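Local coordinates for Rv3651-like N-terminal domain-containing protein (Mycobacterium tuberculosis, PDB 4Q6U), which is of unknown biochemical function but is built from three sensor-type domains, one of the GAF and two of the PAS clan, and so probably senses a signal, at residues Glu125-Ser130 / Glu137-Arg142; Glu146-Arg151 / Pro155-Val160; Trp177-Trp182 / Ile187-Val192. All coordinates share one frame; numbering follows the deposited sequence.

In the fold
All three contacts lie in the middle, PAS-clan part of the chain and follow one another along it. Chemistry varies with burial. Contact 2, buried, sets a carboxylate beside a leucine at the start of helix 157-165. Contact 1, partly buried, lays a helix leucine over a guanidinium whose rim is held by polar groups, with exposed residues next to it. Contact 3 is a hairpin with an apolar face (W177, L179, I187, I189) and a charged, water-carrying face (D178, R188). The sites adjoin: R142 of contact 1 bridges to D147 of contact 2, L148 of contact 2 packs on W177 of contact 3, and N129 and S130 of contact 1 lie against I187 of contact 3.

Contact 1 of 3, residues Glu125-Ser130 / Glu137-Arg142; sequences ESLTNS and EITYGR
L127 is the single residue of 125-130 that reaches 137-142, and its two methyl branches divide the work of the tightly packed part. CD1 goes to the start of 137-142, 3.6 Å from E137 CB, and CD2 goes to the end of that segment, over the flat head of R142. That second approach is face-on: CD2 stands 3.5 Å above the guanidinium plane, over its centre, and lies almost equally far from CZ and NH2 of R142. In L127 chi1 places CG, and chi2 near 180° (174°) then sends CD1 and CD2 to these different partners. T139 completes the apolar side, its CG2 lying 4.0 Å from CD1 of L127, the two side chains crossing at about a right angle.

No hydrogen bond joins the segments; the polar work is done inside 137-142 and just beyond it. R142 NH1 donates to I138 O at 2.9 Å, with the acceptor at the edge of the guanidinium and close to its plane, while a salt bridge, whose hydrogen bond is weak, links R142 NH1 to E137 OE1 at 3.3 Å. The bend at chi3 (63°) turns the head back toward E137. NE of R142 forms salt bridges with D147 and D122, so the group is held by its rim while L127 covers one face.

The looser side lies at I138 and Y140, which are exposed and whose side chains do not reach the helix. Outside this contact, helix 124-129 is bonded through S126 and N129 to N213 and through T128 and N129 to R215, both on strand 206-215. Backbone bonds from T139 to D122 and from R142 to A120 place 137-142 beside strand 119-121, an outermost strand of the five-stranded antiparallel sheet.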
loop_
_atom_site.group_PDB
_atom_site.type_symbol
_atom_site.label_atom_id
_atom_site.label_comp_id
_atom_site.label_asym_id
_atom_site.label_seq_id
_atom_site.Cartn_x
_atom_site.Cartn_y
_atom_site.Cartn_z
ATOM N N GLU B 125 3.404 22.744 20.559
ATOM C CA GLU B 125 2.169 21.981 20.463
ATOM C C GLU B 125 2.231 20.934 19.341
ATOM O O GLU B 125 1.888 19.764 19.556
ATOM C CB GLU B 125 0.984 22.931 20.257
ATOM C CG GLU B 125 0.637 23.800 21.480
ATOM C CD GLU B 125 1.584 24.977 21.679
ATOM O OE1 GLU B 125 2.342 25.320 20.741
ATOM O OE2 GLU B 125 1.566 25.560 22.784
ATOM N N SER B 126 2.676 21.332 18.152
ATOM C CA SER B 126 2.698 20.385 17.031
ATOM C C SER B 126 3.727 19.275 17.272
ATOM O O SER B 126 3.527 18.116 16.880
ATOM C CB SER B 126 2.981 21.110 15.712
ATOM O OG SER B 126 4.369 21.381 15.519
ATOM N N LEU B 127 4.809 19.629 17.953
ATOM C CA LEU B 127 5.861 18.676 18.283
ATOM C C LEU B 127 5.405 17.699 19.358
ATOM O O LEU B 127 5.633 16.493 19.249
ATOM C CB LEU B 127 7.122 19.418 18.739
ATOM C CG LEU B 127 7.884 20.114 17.613
ATOM C CD1 LEU B 127 9.016 20.935 18.193
ATOM C CD2 LEU B 127 8.416 19.106 16.610
ATOM N N THR B 128 4.748 18.221 20.389
ATOM C CA THR B 128 4.214 17.381 21.455
ATOM C C THR B 128 3.179 16.396 20.923
ATOM O O THR B 128 3.238 15.204 21.231
ATOM C CB THR B 128 3.576 18.218 22.567
ATOM O OG1 THR B 128 4.601 18.949 23.240
ATOM C CG2 THR B 128 2.858 17.320 23.569
ATOM N N ASN B 129 2.239 16.903 20.126
ATOM C CA ASN B 129 1.223 16.062 19.503
ATOM C C ASN B 129 1.858 14.914 18.713
ATOM O O ASN B 129 1.390 13.778 18.770
ATOM C CB ASN B 129 0.311 16.902 18.599
ATOM C CG ASN B 129 -0.624 17.815 19.400
ATOM O OD1 ASN B 129 -0.762 17.660 20.608
ATOM N ND2 ASN B 129 -1.270 18.757 18.724
ATOM N N SER B 130 2.941 15.206 18.002
ATOM C CA SER B 130 3.578 14.175 17.192
ATOM C C SER B 130 4.528 13.330 18.046
ATOM O O SER B 130 5.270 12.506 17.532
ATOM C CB SER B 130 4.304 14.795 15.992
ATOM O OG SER B 130 5.382 15.609 16.396
ATOM N N GLU B 137 13.629 19.679 21.392
ATOM C CA GLU B 137 13.358 19.923 19.975
ATOM C C GLU B 137 13.530 21.394 19.588
ATOM O O GLU B 137 13.230 22.297 20.367
ATOM C CB GLU B 137 11.944 19.466 19.609
ATOM C CG GLU B 137 11.696 17.970 19.733
ATOM C CD GLU B 137 12.353 17.163 18.632
ATOM O OE1 GLU B 137 12.511 17.681 17.505
ATOM O OE2 GLU B 137 12.711 15.996 18.894
ATOM N N ILE B 138 14.008 21.613 18.369
ATOM C CA ILE B 138 14.069 22.936 17.771
ATOM C C ILE B 138 12.838 23.165 16.908
ATOM O O ILE B 138 12.512 22.333 16.064
ATOM C CB ILE B 138 15.331 23.105 16.911
ATOM C CG1 ILE B 138 16.580 23.012 17.786
ATOM C CG2 ILE B 138 15.310 24.439 16.179
ATOM C CD1 ILE B 138 17.868 22.966 16.979
ATOM N N THR B 139 12.164 24.295 17.104
ATOM C CA THR B 139 10.917 24.555 16.389
ATOM C C THR B 139 11.105 25.093 14.969
ATOM O O THR B 139 10.275 24.833 14.094
ATOM C CB THR B 139 10.033 25.542 17.171
ATOM O OG1 THR B 139 10.790 26.725 17.502
ATOM C CG2 THR B 139 9.528 24.881 18.443
ATOM N N TYR B 140 12.184 25.837 14.740
ATOM C CA TYR B 140 12.410 26.500 13.456
ATOM C C TYR B 140 13.556 25.882 12.658
ATOM O O TYR B 140 14.390 25.165 13.206
ATOM C CB TYR B 140 12.688 27.994 13.672
ATOM C CG TYR B 140 13.911 28.288 14.521
ATOM C CD1 TYR B 140 15.177 28.373 13.948
ATOM C CD2 TYR B 140 13.798 28.481 15.894
ATOM C CE1 TYR B 140 16.298 28.638 14.717
ATOM C CE2 TYR B 140 14.914 28.750 16.673
ATOM C CZ TYR B 140 16.158 28.828 16.075
ATOM O OH TYR B 140 17.267 29.089 16.841
ATOM N N GLY B 141 13.586 26.163 11.359
ATOM C CA GLY B 141 14.661 25.697 10.499
ATOM C C GLY B 141 14.717 24.186 10.342
ATOM O O GLY B 141 15.785 23.613 10.123
ATOM N N ARG B 142 13.557 23.535 10.437
ATOM C CA ARG B 142 13.481 22.078 10.398
ATOM C C ARG B 142 13.455 21.562 8.967
ATOM O O ARG B 142 12.803 22.148 8.102
ATOM C CB ARG B 142 12.225 21.579 11.145
ATOM C CG ARG B 142 12.167 21.957 12.628
ATOM C CD ARG B 142 10.785 21.664 13.239
ATOM N NE ARG B 142 10.459 20.239 13.210
ATOM C CZ ARG B 142 10.968 19.333 14.045
ATOM N NH1 ARG B 142 11.831 19.700 14.985
ATOM N NH2 ARG B 142 10.605 18.052 13.945
#

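Contact 2 of 3, residues Glu146-Arg151 / Pro155-Val160; sequences EDLPAR and PNETQV
The backbones of L148 and E157 stand 8.9 Å apart at their CA atoms, L148 in an irregular segment and E157 in the first turn of helix 157-165, so contact across this gap is left to the side chains. L148 and E157 extend toward each other from opposite directions. The acid is fully stretched, with CG anti to the backbone N (chi1 -172°) and an extended chain beyond, which carries its carboxylate up to the leucine. There OE2 of E157 lies against the aliphatic side chain, 3.9 Å from L148 CD1 and about as far from CB and CD2. The one apolar pair across the segments is lighter: CD2 of L148 meets CG1 of V160, one turn further along the helix, at 4.3 Å. W177 and W113 also pack on L148, and the contact is buried.

The helix begins after N156, whose backbone O accepts from V160 N at 3.3 Å. N156 N is bonded to D226 of the second subunit, and E157 and T158 pack on L228 of that subunit, so this end of the helix also lies at the dimer interface.

A carboxylate oxygen beside a leucine gains no polar bond from it. OE2 of E157 instead forms a salt bridge with K255, whose NZ also bonds P149 O; that neighbouring positive charge would favour the ionised acid in these buried surroundings and ties both segments to strand 253-256 of the next sheet.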
loop_
_atom_site.group_PDB
_atom_site.type_symbol
_atom_site.label_atom_id
_atom_site.label_comp_id
_atom_site.label_asym_id
_atom_site.label_seq_id
_atom_site.Cartn_x
_atom_site.Cartn_y
_atom_site.Cartn_z
ATOM N N GLU B 146 12.428 15.904 9.279
ATOM C CA GLU B 146 12.331 15.901 10.742
ATOM C C GLU B 146 10.868 15.852 11.210
ATOM O O GLU B 146 10.586 15.558 12.375
ATOM C CB GLU B 146 13.038 17.139 11.343
ATOM C CG GLU B 146 14.549 17.189 11.044
ATOM C CD GLU B 146 15.259 18.390 11.659
ATOM O OE1 GLU B 146 15.490 19.374 10.925
ATOM O OE2 GLU B 146 15.613 18.346 12.861
ATOM N N ASP B 147 9.942 16.155 10.304
ATOM C CA ASP B 147 8.515 16.120 10.620
ATOM C C ASP B 147 7.878 14.801 10.156
ATOM O O ASP B 147 6.864 14.373 10.686
ATOM C CB ASP B 147 7.798 17.313 9.981
ATOM C CG ASP B 147 8.032 18.609 10.743
ATOM O OD1 ASP B 147 8.864 18.601 11.679
ATOM O OD2 ASP B 147 7.372 19.620 10.409
ATOM N N LEU B 148 8.474 14.171 9.155
ATOM C CA LEU B 148 8.009 12.865 8.699
ATOM C C LEU B 148 8.787 11.782 9.437
ATOM O O LEU B 148 9.950 11.980 9.780
ATOM C CB LEU B 148 8.186 12.736 7.189
ATOM C CG LEU B 148 7.380 13.739 6.359
ATOM C CD1 LEU B 148 7.719 13.605 4.883
ATOM C CD2 LEU B 148 5.884 13.544 6.584
ATOM N N PRO B 149 8.147 10.636 9.713
ATOM C CA PRO B 149 8.917 9.592 10.385
ATOM C C PRO B 149 10.045 9.096 9.492
ATOM O O PRO B 149 9.973 9.272 8.274
ATOM C CB PRO B 149 7.886 8.484 10.615
ATOM C CG PRO B 149 6.579 9.183 10.600
ATOM C CD PRO B 149 6.712 10.301 9.623
ATOM N N ALA B 150 11.078 8.517 10.091
ATOM C CA ALA B 150 12.064 7.776 9.320
ATOM C C ALA B 150 11.498 6.380 9.107
ATOM O O ALA B 150 10.820 5.859 9.992
ATOM C CB ALA B 150 13.399 7.721 10.034
ATOM N N ARG B 151 11.744 5.819 7.924
ATOM C CA ARG B 151 11.429 4.416 7.599
ATOM C C ARG B 151 9.927 4.126 7.494
ATOM O O ARG B 151 9.454 3.699 6.435
ATOM C CB ARG B 151 12.093 3.480 8.632
ATOM C CG ARG B 151 11.647 2.012 8.613
ATOM C CD ARG B 151 12.084 1.251 7.362
ATOM N NE ARG B 151 13.528 1.270 7.110
ATOM C CZ ARG B 151 14.383 0.343 7.534
ATOM N NH1 ARG B 151 13.957 -0.680 8.259
ATOM N NH2 ARG B 151 15.676 0.442 7.238
ATOM N N PRO B 155 -0.604 6.626 5.513
ATOM C CA PRO B 155 -1.588 6.878 4.456
ATOM C C PRO B 155 -1.415 8.228 3.787
ATOM O O PRO B 155 -1.273 9.246 4.475
ATOM C CB PRO B 155 -2.929 6.828 5.200
ATOM C CG PRO B 155 -2.689 5.921 6.328
ATOM C CD PRO B 155 -1.249 6.100 6.732
ATOM N N ASN B 156 -1.462 8.228 2.459
ATOM C CA ASN B 156 -1.358 9.450 1.667
ATOM C C ASN B 156 -0.049 10.210 1.849
ATOM O O ASN B 156 0.032 11.393 1.519
ATOM C CB ASN B 156 -2.544 10.379 1.971
ATOM C CG ASN B 156 -3.847 9.849 1.405
ATOM O OD1 ASN B 156 -4.696 9.328 2.133
ATOM N ND2 ASN B 156 -3.995 9.946 0.089
ATOM N N GLU B 157 0.985 9.535 2.340
ATOM C CA GLU B 157 2.299 10.169 2.440
ATOM C C GLU B 157 2.821 10.542 1.044
ATOM O O GLU B 157 3.574 11.502 0.888
ATOM C CB GLU B 157 3.301 9.261 3.170
ATOM C CG GLU B 157 4.650 9.953 3.478
ATOM C CD GLU B 157 5.365 9.355 4.680
ATOM O OE1 GLU B 157 4.922 8.304 5.182
ATOM O OE2 GLU B 157 6.374 9.935 5.132
ATOM N N THR B 158 2.409 9.787 0.029
ATOM C CA THR B 158 2.753 10.108 -1.355
ATOM C C THR B 158 2.284 11.517 -1.720
ATOM O O THR B 158 2.993 12.273 -2.387
ATOM C CB THR B 158 2.131 9.084 -2.345
ATOM O OG1 THR B 158 2.607 7.763 -2.041
ATOM C CG2 THR B 158 2.493 9.431 -3.785
ATOM N N GLN B 159 1.080 11.862 -1.275
ATOM C CA GLN B 159 0.510 13.175 -1.555
ATOM C C GLN B 159 1.224 14.270 -0.787
ATOM O O GLN B 159 1.307 15.402 -1.256
ATOM C CB GLN B 159 -0.982 13.202 -1.222
ATOM C CG GLN B 159 -1.867 12.884 -2.406
ATOM C CD GLN B 159 -1.532 11.544 -3.012
ATOM O OE1 GLN B 159 -1.559 10.521 -2.328
ATOM N NE2 GLN B 159 -1.195 11.541 -4.299
ATOM N N VAL B 160 1.742 13.943 0.392
ATOM C CA VAL B 160 2.513 14.929 1.151
ATOM C C VAL B 160 3.794 15.255 0.399
ATOM O O VAL B 160 4.148 16.417 0.211
ATOM C CB VAL B 160 2.865 14.434 2.569
ATOM C CG1 VAL B 160 3.848 15.402 3.252
ATOM C CG2 VAL B 160 1.611 14.260 3.407
#

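Contact 3 of 3, residues Trp177-Trp182 / Ile187-Val192; sequences WDLTDW and IRIGFV
Strands 172-180 and 186-198 form a beta hairpin, and the contact covers its antiparallel ladder near the turn. W177 pairs with I189 and L179 with I187 as hydrogen-bonded pairs, with D178 and R188 as the non-hydrogen-bonded pair between them. W177 N bonds I189 O at 2.7 Å, nearly head-on to the carbonyl. The L179/I187 bonds are straight at the hydrogen (177° from I187 N to L179 O), but their donors stand above the carbonyl planes.

On the face carrying W177, L179, I187 and I189, the side chains mesh: L179 CB lies 3.7 Å from I187 CG1, and L179 CD1 reaches I189 CD1 at 3.8 Å. Further along, F191 turns its edge to one face of the W177 indole. The planes stand at 88°, a T-shaped pair, F191 CE2 lying 3.6 Å from W177 CE2, toward the rim. A chi1 of 72° directs the F191 ring at the tryptophan. The indole NE1 is bonded to P155 O.

On the other face D178 and R188 run side by side, their charged atoms 4.1 Å apart (OD1 to NE), too far for a salt bridge. One water bridges them, donating to D178 OD1 and accepting from R188 NE, while R188 NH2 bonds E217 O. With strand 206-215 next to strand 186-198, this edge hairpin belongs to a five-stranded antiparallel sheet in 2-1-5-4-3 order, the topology of a PAS fold.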
loop_
_atom_site.group_PDB
_atom_site.type_symbol
_atom_site.label_atom_id
_atom_site.label_comp_id
_atom_site.label_asym_id
_atom_site.label_seq_id
_atom_site.Cartn_x
_atom_site.Cartn_y
_atom_site.Cartn_z
ATOM N N TRP B 177 -2.404 9.509 11.164
ATOM C CA TRP B 177 -1.130 8.804 10.999
ATOM C C TRP B 177 -0.684 8.055 12.250
ATOM O O TRP B 177 -0.963 8.485 13.370
ATOM C CB TRP B 177 -0.028 9.782 10.592
ATOM C CG TRP B 177 -0.016 10.121 9.140
ATOM C CD1 TRP B 177 -1.032 9.946 8.237
ATOM C CD2 TRP B 177 1.077 10.686 8.410
ATOM N NE1 TRP B 177 -0.634 10.377 6.995
ATOM C CE2 TRP B 177 0.657 10.837 7.075
ATOM C CE3 TRP B 177 2.378 11.070 8.757
ATOM C CZ2 TRP B 177 1.486 11.368 6.090
ATOM C CZ3 TRP B 177 3.197 11.593 7.778
ATOM C CH2 TRP B 177 2.750 11.736 6.461
ATOM N N ASP B 178 0.008 6.936 12.045
ATOM C CA ASP B 178 0.631 6.184 13.131
ATOM C C ASP B 178 2.067 6.643 13.383
ATOM O O ASP B 178 2.876 6.704 12.454
ATOM C CB ASP B 178 0.632 4.694 12.817
ATOM C CG ASP B 178 -0.761 4.108 12.786
ATOM O OD1 ASP B 178 -1.336 3.908 13.875
ATOM O OD2 ASP B 178 -1.276 3.851 11.678
ATOM N N LEU B 179 2.387 6.951 14.636
ATOM C CA LEU B 179 3.745 7.361 14.998
ATOM C C LEU B 179 4.221 6.637 16.253
ATOM O O LEU B 179 3.470 5.889 16.878
ATOM C CB LEU B 179 3.818 8.871 15.232
ATOM C CG LEU B 179 3.226 9.867 14.230
ATOM C CD1 LEU B 179 3.346 11.295 14.786
ATOM C CD2 LEU B 179 3.921 9.771 12.885
ATOM N N THR B 180 5.467 6.878 16.634
ATOM C CA THR B 180 5.964 6.398 17.913
ATOM C C THR B 180 6.610 7.564 18.669
ATOM O O THR B 180 7.475 8.258 18.130
ATOM C CB THR B 180 6.966 5.245 17.726
ATOM O OG1 THR B 180 6.264 4.064 17.303
ATOM C CG2 THR B 180 7.685 4.948 19.021
ATOM N N ASP B 181 6.186 7.804 19.906
ATOM C CA ASP B 181 6.736 8.946 20.639
ATOM C C ASP B 181 8.169 8.660 21.090
ATOM O O ASP B 181 8.717 7.596 20.795
ATOM C CB ASP B 181 5.848 9.335 21.833
ATOM C CG ASP B 181 5.781 8.266 22.919
ATOM O OD1 ASP B 181 6.573 7.302 22.913
ATOM O OD2 ASP B 181 4.919 8.411 23.810
ATOM N N TRP B 182 8.763 9.603 21.814
ATOM C CA TRP B 182 10.174 9.498 22.171
ATOM C C TRP B 182 10.420 8.491 23.291
ATOM O O TRP B 182 11.560 8.114 23.550
ATOM C CB TRP B 182 10.726 10.866 22.570
ATOM C CG TRP B 182 10.057 11.482 23.757
ATOM C CD1 TRP B 182 8.944 12.270 23.751
ATOM C CD2 TRP B 182 10.471 11.384 25.126
ATOM N NE1 TRP B 182 8.636 12.663 25.030
ATOM C CE2 TRP B 182 9.556 12.132 25.894
ATOM C CE3 TRP B 182 11.524 10.732 25.777
ATOM C CZ2 TRP B 182 9.661 12.246 27.280
ATOM C CZ3 TRP B 182 11.627 10.846 27.156
ATOM C CH2 TRP B 182 10.701 11.598 27.891
ATOM N N ILE B 187 1.597 5.866 19.020
ATOM C CA ILE B 187 0.609 6.928 19.129
ATOM C C ILE B 187 -0.033 7.152 17.768
ATOM O O ILE B 187 0.409 6.579 16.768
ATOM C CB ILE B 187 1.231 8.255 19.617
ATOM C CG1 ILE B 187 2.354 8.691 18.672
ATOM C CG2 ILE B 187 1.770 8.127 21.037
ATOM C CD1 ILE B 187 2.832 10.099 18.941
ATOM N N ARG B 188 -1.075 7.978 17.729
ATOM C CA ARG B 188 -1.669 8.388 16.462
ATOM C C ARG B 188 -1.935 9.882 16.461
ATOM O O ARG B 188 -2.222 10.468 17.506
ATOM C CB ARG B 188 -2.972 7.638 16.184
ATOM C CG ARG B 188 -2.809 6.142 15.975
ATOM C CD ARG B 188 -4.142 5.418 16.057
ATOM N NE ARG B 188 -4.932 5.525 14.832
ATOM C CZ ARG B 188 -6.204 5.920 14.790
ATOM N NH1 ARG B 188 -6.843 5.971 13.628
ATOM N NH2 ARG B 188 -6.843 6.265 15.902
ATOM N N ILE B 189 -1.842 10.496 15.286
ATOM C CA ILE B 189 -2.209 11.899 15.133
ATOM C C ILE B 189 -3.187 12.107 13.986
ATOM O O ILE B 189 -3.169 11.380 12.996
ATOM C CB ILE B 189 -0.976 12.800 14.889
ATOM C CG1 ILE B 189 -0.272 12.414 13.588
ATOM C CG2 ILE B 189 0.005 12.700 16.055
ATOM C CD1 ILE B 189 0.686 13.469 13.082
ATOM N N GLY B 190 -4.051 13.105 14.128
ATOM C CA GLY B 190 -4.766 13.625 12.984
ATOM C C GLY B 190 -4.049 14.866 12.503
ATOM O O GLY B 190 -3.318 15.503 13.266
ATOM N N PHE B 191 -4.233 15.209 11.235
ATOM C CA PHE B 191 -3.797 16.514 10.762
ATOM C C PHE B 191 -4.568 16.964 9.526
ATOM O O PHE B 191 -5.152 16.158 8.808
ATOM C CB PHE B 191 -2.280 16.524 10.472
ATOM C CG PHE B 191 -1.882 15.747 9.251
ATOM C CD1 PHE B 191 -1.895 16.342 7.998
ATOM C CD2 PHE B 191 -1.500 14.416 9.354
ATOM C CE1 PHE B 191 -1.535 15.631 6.872
ATOM C CE2 PHE B 191 -1.136 13.694 8.226
ATOM C CZ PHE B 191 -1.154 14.302 6.986
ATOM N N VAL B 192 -4.566 18.272 9.298
ATOM C CA VAL B 192 -5.072 18.857 8.065
ATOM C C VAL B 192 -3.947 19.712 7.498
ATOM O O VAL B 192 -3.179 20.286 8.259
ATOM C CB VAL B 192 -6.342 19.707 8.313
ATOM C CG1 VAL B 192 -6.064 20.801 9.333
ATOM C CG2 VAL B 192 -6.874 20.294 7.015
HETATM O O HOH W 1 0.259 4.118 16.366
HETATM O O HOH W 2 -4.048 4.029 12.881
#